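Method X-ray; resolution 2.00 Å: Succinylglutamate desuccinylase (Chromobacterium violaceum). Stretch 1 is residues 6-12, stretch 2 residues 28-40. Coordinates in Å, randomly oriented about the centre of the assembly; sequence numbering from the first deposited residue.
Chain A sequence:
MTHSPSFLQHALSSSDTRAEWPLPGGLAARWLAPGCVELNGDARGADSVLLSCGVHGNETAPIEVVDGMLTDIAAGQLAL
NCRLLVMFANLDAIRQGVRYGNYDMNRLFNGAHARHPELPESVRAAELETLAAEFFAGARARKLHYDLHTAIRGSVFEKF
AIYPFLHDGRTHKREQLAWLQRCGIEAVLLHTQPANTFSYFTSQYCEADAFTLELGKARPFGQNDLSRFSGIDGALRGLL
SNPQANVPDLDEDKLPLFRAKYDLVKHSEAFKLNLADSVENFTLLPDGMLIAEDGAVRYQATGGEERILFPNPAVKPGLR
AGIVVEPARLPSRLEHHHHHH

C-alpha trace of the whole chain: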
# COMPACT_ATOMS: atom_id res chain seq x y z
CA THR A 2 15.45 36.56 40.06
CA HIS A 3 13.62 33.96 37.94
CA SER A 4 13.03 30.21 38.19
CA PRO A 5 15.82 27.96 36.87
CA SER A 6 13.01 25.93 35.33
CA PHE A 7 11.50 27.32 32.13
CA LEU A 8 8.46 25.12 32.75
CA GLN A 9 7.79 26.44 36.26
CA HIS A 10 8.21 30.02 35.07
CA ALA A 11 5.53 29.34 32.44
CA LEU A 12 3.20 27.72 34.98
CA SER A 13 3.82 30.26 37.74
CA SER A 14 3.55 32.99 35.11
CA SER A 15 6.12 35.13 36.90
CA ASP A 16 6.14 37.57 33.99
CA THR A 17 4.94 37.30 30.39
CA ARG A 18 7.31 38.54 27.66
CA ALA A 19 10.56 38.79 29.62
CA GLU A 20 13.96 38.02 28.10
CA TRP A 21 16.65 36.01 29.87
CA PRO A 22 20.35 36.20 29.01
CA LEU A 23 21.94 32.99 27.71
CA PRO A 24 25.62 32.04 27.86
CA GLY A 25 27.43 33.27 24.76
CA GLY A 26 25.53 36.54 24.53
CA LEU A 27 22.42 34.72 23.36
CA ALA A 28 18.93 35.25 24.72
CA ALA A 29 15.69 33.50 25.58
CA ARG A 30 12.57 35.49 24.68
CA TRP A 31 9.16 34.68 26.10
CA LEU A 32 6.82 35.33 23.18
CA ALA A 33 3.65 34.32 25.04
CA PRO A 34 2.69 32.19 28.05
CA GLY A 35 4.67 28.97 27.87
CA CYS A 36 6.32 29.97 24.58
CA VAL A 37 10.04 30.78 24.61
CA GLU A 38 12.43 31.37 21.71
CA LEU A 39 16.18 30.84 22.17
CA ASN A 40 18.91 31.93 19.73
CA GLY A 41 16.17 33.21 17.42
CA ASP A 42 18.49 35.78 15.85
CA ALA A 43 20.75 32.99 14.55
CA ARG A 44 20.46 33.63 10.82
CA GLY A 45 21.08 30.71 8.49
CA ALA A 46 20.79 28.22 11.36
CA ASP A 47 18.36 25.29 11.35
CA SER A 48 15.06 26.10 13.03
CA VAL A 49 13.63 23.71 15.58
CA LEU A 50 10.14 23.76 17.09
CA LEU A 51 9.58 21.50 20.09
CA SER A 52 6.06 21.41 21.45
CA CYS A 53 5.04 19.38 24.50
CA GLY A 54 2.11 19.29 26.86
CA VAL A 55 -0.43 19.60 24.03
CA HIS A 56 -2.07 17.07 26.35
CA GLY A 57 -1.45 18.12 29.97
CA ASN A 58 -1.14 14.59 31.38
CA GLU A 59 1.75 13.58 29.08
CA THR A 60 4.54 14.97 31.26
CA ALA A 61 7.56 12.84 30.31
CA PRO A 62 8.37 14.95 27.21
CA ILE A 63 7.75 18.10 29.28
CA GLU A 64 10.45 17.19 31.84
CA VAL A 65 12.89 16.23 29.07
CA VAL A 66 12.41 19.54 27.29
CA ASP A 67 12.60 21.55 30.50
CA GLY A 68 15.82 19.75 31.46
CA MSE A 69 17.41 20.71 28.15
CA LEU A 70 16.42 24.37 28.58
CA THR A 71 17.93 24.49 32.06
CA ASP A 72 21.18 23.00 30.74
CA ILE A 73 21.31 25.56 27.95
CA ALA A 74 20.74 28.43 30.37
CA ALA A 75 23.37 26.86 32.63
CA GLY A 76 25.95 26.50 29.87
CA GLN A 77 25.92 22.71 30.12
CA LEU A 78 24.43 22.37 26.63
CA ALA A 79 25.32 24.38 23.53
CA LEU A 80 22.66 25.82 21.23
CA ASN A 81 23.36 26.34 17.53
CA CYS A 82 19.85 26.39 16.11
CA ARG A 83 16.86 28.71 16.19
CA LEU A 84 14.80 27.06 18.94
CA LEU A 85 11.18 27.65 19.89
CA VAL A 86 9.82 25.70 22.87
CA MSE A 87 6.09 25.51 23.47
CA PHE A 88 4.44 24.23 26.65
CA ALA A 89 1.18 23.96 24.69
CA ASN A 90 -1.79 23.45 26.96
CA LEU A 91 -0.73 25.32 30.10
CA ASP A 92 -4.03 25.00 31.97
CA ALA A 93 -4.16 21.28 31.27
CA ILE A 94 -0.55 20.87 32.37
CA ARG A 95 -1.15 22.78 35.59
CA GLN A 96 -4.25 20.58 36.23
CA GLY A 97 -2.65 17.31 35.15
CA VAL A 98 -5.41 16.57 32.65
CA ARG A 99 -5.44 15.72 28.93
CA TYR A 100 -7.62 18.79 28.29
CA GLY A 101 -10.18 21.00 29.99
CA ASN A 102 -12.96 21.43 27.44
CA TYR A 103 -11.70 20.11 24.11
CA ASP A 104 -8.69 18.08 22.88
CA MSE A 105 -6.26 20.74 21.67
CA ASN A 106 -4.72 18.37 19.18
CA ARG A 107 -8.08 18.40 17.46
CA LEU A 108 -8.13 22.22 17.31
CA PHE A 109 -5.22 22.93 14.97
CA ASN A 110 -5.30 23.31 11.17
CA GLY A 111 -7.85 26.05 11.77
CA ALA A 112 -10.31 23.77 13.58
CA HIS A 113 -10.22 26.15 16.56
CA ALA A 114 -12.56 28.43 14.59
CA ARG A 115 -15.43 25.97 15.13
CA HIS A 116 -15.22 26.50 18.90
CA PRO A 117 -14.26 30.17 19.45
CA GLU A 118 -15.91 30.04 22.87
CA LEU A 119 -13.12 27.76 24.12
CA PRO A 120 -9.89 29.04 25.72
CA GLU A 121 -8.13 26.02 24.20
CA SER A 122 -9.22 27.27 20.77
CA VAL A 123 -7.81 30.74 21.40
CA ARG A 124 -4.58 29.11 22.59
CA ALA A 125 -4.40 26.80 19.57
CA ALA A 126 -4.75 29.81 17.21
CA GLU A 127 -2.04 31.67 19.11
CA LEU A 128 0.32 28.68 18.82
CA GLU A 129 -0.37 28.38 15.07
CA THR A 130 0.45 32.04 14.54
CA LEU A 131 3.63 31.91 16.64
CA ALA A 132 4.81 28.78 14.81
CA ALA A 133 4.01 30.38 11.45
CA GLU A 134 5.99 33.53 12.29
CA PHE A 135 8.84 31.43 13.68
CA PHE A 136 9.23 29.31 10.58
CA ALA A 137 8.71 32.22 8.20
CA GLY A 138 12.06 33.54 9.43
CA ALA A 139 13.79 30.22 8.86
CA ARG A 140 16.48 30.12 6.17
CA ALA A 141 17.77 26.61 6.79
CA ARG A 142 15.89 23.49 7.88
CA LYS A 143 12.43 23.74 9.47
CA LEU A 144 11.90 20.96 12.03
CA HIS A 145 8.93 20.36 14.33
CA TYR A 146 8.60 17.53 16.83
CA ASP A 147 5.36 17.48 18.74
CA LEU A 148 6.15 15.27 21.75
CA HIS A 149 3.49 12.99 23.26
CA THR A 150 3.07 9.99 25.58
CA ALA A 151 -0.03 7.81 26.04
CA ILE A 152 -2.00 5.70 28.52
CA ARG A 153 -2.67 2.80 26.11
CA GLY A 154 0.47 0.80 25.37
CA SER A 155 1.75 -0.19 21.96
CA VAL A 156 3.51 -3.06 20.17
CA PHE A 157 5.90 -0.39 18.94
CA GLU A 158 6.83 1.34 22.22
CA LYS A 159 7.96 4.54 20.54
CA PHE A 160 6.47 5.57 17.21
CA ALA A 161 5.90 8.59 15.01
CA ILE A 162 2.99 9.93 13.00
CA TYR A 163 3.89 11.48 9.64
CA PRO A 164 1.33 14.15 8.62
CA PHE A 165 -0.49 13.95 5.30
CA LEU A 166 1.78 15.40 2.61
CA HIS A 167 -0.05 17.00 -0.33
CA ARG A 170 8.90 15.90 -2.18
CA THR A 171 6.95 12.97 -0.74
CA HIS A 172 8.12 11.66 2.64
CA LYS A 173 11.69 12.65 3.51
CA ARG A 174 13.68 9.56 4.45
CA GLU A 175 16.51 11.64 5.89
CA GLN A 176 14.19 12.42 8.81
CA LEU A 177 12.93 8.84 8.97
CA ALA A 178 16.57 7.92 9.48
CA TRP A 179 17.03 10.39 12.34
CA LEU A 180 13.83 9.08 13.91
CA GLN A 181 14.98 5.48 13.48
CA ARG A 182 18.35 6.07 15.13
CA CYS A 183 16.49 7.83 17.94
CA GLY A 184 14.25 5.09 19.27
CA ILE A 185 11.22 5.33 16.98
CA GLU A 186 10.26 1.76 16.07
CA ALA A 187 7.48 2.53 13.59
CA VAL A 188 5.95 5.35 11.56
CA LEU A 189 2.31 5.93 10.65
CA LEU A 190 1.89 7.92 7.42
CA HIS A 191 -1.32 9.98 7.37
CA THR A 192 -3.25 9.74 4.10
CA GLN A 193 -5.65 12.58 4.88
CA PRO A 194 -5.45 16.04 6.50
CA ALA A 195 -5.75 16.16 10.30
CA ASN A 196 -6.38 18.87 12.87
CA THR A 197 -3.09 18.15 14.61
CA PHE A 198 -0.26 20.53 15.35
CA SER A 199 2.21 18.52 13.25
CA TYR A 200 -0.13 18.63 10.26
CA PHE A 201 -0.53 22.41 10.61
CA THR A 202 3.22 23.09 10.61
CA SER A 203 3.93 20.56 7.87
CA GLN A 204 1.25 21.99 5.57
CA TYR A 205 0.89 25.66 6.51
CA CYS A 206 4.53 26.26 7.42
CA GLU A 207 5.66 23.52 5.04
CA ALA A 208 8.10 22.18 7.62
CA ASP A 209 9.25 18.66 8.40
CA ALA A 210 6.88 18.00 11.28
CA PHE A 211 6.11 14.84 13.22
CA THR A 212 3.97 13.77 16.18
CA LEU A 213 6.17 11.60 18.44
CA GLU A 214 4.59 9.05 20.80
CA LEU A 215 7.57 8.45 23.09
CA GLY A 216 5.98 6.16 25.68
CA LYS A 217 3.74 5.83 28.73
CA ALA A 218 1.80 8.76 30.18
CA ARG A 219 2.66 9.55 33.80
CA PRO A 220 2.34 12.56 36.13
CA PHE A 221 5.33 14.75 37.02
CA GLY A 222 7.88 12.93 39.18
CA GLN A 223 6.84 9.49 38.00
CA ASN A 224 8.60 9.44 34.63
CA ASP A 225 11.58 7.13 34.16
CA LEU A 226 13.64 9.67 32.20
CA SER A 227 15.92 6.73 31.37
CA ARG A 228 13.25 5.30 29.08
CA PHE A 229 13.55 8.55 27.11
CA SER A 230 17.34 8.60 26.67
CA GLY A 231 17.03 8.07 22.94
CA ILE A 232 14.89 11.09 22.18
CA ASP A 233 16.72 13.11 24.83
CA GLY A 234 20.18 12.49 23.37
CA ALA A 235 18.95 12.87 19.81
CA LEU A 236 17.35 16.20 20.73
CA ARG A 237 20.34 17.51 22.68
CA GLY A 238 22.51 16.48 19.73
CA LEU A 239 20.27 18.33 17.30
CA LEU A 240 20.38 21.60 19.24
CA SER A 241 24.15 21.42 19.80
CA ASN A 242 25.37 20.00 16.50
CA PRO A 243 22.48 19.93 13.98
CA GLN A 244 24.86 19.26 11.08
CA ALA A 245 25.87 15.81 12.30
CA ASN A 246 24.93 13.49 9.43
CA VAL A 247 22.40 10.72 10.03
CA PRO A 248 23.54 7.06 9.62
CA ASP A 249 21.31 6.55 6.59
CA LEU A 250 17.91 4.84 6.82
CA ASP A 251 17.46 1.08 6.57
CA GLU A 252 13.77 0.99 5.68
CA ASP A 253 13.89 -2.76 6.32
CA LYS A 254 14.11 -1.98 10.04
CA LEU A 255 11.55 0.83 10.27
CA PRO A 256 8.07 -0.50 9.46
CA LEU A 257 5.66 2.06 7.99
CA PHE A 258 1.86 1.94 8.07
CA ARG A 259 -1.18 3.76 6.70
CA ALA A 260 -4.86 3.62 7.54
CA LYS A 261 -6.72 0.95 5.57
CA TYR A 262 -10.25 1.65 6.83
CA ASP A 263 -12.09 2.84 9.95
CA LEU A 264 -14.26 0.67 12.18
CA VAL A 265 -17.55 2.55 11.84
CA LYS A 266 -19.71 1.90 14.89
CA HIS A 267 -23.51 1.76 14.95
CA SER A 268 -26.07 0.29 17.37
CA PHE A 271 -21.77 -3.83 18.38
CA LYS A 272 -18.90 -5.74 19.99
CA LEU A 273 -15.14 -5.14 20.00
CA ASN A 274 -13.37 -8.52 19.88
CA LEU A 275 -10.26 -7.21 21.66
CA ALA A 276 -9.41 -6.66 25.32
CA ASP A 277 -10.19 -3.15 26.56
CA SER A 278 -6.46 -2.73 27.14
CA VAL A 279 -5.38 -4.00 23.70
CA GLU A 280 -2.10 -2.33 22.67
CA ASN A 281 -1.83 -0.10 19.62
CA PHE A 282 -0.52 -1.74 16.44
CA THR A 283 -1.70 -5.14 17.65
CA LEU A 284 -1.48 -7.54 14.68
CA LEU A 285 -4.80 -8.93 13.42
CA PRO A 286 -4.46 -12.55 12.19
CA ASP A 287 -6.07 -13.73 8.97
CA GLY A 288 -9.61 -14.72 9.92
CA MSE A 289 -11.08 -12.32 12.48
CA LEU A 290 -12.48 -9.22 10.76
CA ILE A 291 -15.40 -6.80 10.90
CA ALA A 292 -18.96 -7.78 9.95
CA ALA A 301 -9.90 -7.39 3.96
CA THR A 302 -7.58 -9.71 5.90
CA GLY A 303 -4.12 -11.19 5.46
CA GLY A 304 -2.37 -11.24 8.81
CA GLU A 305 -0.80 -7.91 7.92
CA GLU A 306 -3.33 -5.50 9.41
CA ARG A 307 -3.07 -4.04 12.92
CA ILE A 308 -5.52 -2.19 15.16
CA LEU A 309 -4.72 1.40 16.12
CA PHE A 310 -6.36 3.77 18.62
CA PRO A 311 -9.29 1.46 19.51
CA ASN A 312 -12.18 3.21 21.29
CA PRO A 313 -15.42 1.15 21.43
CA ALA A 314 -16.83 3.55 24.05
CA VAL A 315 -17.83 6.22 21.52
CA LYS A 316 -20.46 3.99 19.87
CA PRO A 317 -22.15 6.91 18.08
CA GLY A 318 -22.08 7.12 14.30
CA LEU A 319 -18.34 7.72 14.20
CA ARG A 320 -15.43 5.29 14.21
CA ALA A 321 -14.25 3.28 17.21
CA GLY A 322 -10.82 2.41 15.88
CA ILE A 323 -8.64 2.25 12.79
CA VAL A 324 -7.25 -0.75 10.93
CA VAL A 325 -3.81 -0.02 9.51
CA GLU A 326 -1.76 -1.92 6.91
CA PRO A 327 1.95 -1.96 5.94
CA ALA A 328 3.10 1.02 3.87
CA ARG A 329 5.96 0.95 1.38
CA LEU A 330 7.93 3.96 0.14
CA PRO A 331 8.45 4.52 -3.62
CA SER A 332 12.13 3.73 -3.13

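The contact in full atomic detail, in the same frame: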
# COMPACT_ATOMS: atom_id res chain seq x y z
N SER A 6 13.84 26.77 36.17
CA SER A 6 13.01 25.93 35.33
C SER A 6 12.13 26.78 34.42
O SER A 6 11.33 27.59 34.89
CB SER A 6 12.11 25.04 36.20
OG SER A 6 11.16 24.33 35.42
N PHE A 7 12.28 26.59 33.11
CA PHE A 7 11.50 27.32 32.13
C PHE A 7 10.03 26.92 32.32
O PHE A 7 9.14 27.76 32.28
CB PHE A 7 11.98 26.97 30.71
CG PHE A 7 13.28 27.66 30.33
CD1 PHE A 7 13.31 28.59 29.30
CD2 PHE A 7 14.46 27.38 31.02
CE1 PHE A 7 14.49 29.25 28.95
CE2 PHE A 7 15.65 28.04 30.68
CZ PHE A 7 15.66 28.97 29.64
N LEU A 8 9.80 25.63 32.57
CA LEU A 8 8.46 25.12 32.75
C LEU A 8 7.73 25.78 33.92
O LEU A 8 6.60 26.25 33.78
CB LEU A 8 8.51 23.59 32.95
CG LEU A 8 7.22 22.80 33.23
CD1 LEU A 8 6.98 22.77 34.71
CD2 LEU A 8 6.02 23.41 32.48
N GLN A 9 8.39 25.84 35.07
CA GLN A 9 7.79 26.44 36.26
C GLN A 9 7.52 27.92 36.06
O GLN A 9 6.53 28.46 36.57
CB GLN A 9 8.70 26.23 37.48
CG GLN A 9 7.94 26.31 38.77
CD GLN A 9 6.78 25.32 38.80
OE1 GLN A 9 6.98 24.11 38.67
NE2 GLN A 9 5.57 25.84 38.94
N HIS A 10 8.40 28.60 35.33
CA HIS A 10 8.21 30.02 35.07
C HIS A 10 6.90 30.18 34.30
O HIS A 10 6.09 31.05 34.62
CB HIS A 10 9.35 30.58 34.24
CG HIS A 10 9.17 32.01 33.86
ND1 HIS A 10 9.37 33.05 34.75
CD2 HIS A 10 8.76 32.58 32.70
CE1 HIS A 10 9.10 34.20 34.15
NE2 HIS A 10 8.72 33.94 32.91
N ALA A 11 6.72 29.33 33.29
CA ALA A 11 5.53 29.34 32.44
C ALA A 11 4.26 29.04 33.24
O ALA A 11 3.22 29.66 33.03
CB ALA A 11 5.68 28.31 31.32
N LEU A 12 4.35 28.07 34.15
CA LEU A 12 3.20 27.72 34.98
C LEU A 12 2.91 28.78 36.03
O LEU A 12 1.76 29.16 36.24
CB LEU A 12 3.42 26.37 35.67
CG LEU A 12 3.34 25.12 34.80
CD1 LEU A 12 3.64 23.90 35.66
CD2 LEU A 12 1.95 25.01 34.18
N ALA A 28 20.04 34.90 23.86
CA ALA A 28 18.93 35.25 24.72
C ALA A 28 17.71 34.36 24.55
O ALA A 28 17.50 33.75 23.51
CB ALA A 28 18.54 36.71 24.47
N ALA A 29 16.91 34.29 25.60
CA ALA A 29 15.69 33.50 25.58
C ALA A 29 14.56 34.52 25.70
O ALA A 29 14.50 35.28 26.67
CB ALA A 29 15.67 32.53 26.75
N ARG A 30 13.68 34.55 24.70
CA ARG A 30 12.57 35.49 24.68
C ARG A 30 11.23 34.82 24.86
O ARG A 30 10.87 33.92 24.10
CB ARG A 30 12.56 36.28 23.36
CG ARG A 30 13.69 37.28 23.21
CD ARG A 30 13.73 37.92 21.82
NE ARG A 30 15.06 38.48 21.55
CZ ARG A 30 15.63 38.56 20.35
NH1 ARG A 30 14.99 38.11 19.28
NH2 ARG A 30 16.86 39.07 20.23
N TRP A 31 10.49 35.23 25.88
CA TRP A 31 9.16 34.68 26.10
C TRP A 31 8.24 35.44 25.16
O TRP A 31 8.04 36.65 25.32
CB TRP A 31 8.73 34.86 27.56
CG TRP A 31 9.51 33.96 28.45
CD1 TRP A 31 10.71 34.24 29.05
CD2 TRP A 31 9.22 32.59 28.74
NE1 TRP A 31 11.18 33.12 29.69
CE2 TRP A 31 10.29 32.10 29.52
CE3 TRP A 31 8.16 31.74 28.41
CZ2 TRP A 31 10.32 30.77 29.98
CZ3 TRP A 31 8.20 30.42 28.87
CH2 TRP A 31 9.28 29.96 29.65
N LEU A 32 7.69 34.73 24.18
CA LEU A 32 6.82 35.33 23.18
C LEU A 32 5.36 35.33 23.60
O LEU A 32 4.57 36.11 23.08
CB LEU A 32 6.97 34.56 21.86
CG LEU A 32 8.39 34.42 21.27
CD1 LEU A 32 8.31 33.61 19.98
CD2 LEU A 32 8.99 35.80 21.00
N ALA A 33 5.02 34.45 24.53
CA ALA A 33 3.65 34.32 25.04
C ALA A 33 3.75 33.36 26.21
O ALA A 33 4.83 32.85 26.48
CB ALA A 33 2.73 33.75 23.96
N PRO A 34 2.63 33.12 26.91
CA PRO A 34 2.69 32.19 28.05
C PRO A 34 3.17 30.83 27.58
O PRO A 34 2.68 30.29 26.59
CB PRO A 34 1.25 32.17 28.54
CG PRO A 34 0.79 33.58 28.25
CD PRO A 34 1.32 33.78 26.85
N GLY A 35 4.16 30.27 28.27
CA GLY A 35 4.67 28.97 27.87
C GLY A 35 5.37 28.88 26.52
O GLY A 35 5.65 27.78 26.07
N CYS A 36 5.63 30.01 25.87
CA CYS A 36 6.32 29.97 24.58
C CYS A 36 7.60 30.78 24.70
O CYS A 36 7.55 31.98 24.98
CB CYS A 36 5.44 30.55 23.47
SG CYS A 36 3.85 29.63 23.35
N VAL A 37 8.74 30.12 24.49
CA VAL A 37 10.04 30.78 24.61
C VAL A 37 10.98 30.44 23.44
O VAL A 37 11.17 29.28 23.07
CB VAL A 37 10.72 30.43 25.99
CG1 VAL A 37 10.96 28.92 26.10
CG2 VAL A 37 12.03 31.21 26.14
N GLU A 38 11.53 31.50 22.85
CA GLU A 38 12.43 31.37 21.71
C GLU A 38 13.87 31.63 22.14
O GLU A 38 14.16 32.66 22.75
CB GLU A 38 12.01 32.39 20.65
CG GLU A 38 12.87 32.37 19.42
CD GLU A 38 12.69 33.62 18.59
OE1 GLU A 38 12.01 33.56 17.56
OE2 GLU A 38 13.23 34.67 19.00
N LEU A 39 14.76 30.70 21.82
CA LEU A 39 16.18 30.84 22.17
C LEU A 39 17.03 30.89 20.91
O LEU A 39 16.79 30.15 19.96
CB LEU A 39 16.64 29.66 23.07
CG LEU A 39 15.93 29.42 24.41
CD1 LEU A 39 14.62 28.69 24.16
CD2 LEU A 39 16.81 28.57 25.34
N ASN A 40 18.01 31.79 20.88
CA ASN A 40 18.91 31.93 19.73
C ASN A 40 18.12 32.21 18.44
O ASN A 40 18.54 31.82 17.34
CB ASN A 40 19.74 30.65 19.56
CG ASN A 40 20.96 30.86 18.68
OD1 ASN A 40 21.43 29.92 18.01
ND2 ASN A 40 21.50 32.07 18.68

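A short helix can pack against a β-hairpin through side-chain contacts, while backbone hydrogen bonds form within each element, and this desuccinylase offers a compact example. No hydrogen bond crosses between the two stretches. The strands 28-33 and 36-39 pair through reciprocal bonds between Arg30 and Glu38 (N to O, 2.8 Å each way) and are joined by a type II turn from Ala33 to Cys36.

Ser6 sits at the N-cap, just before the helix; Ser6 OG accepts from Gln9 N (3.2 Å), a capping bond. Phe7 then lays its ring across both strands: the ring edge meets Ala29 CB (CE1 to CB, 4.1 Å) and Val37 CG1 (from CD1, 4.0 Å), while CE1 also reaches Leu39 CD2 at 4.3 Å. Phe7 CD1 lies 3.8 Å from Trp31 CZ2. Leu8 points away from the hairpin and Gln9 is out of reach.

His10, one turn on from Phe7, places CD2 over one face of the Trp31 indole, 3.6 Å from CE2, with the ring planes inclined at 47°. Ala11 completes the contact. Its small CB fits 4.1 Å from Trp31 CZ3 and 3.7 Å from Gly35 CA; the positive phi (65°) at Gly35 by itself favours glycine. Leu12, one turn after Leu8, again points away.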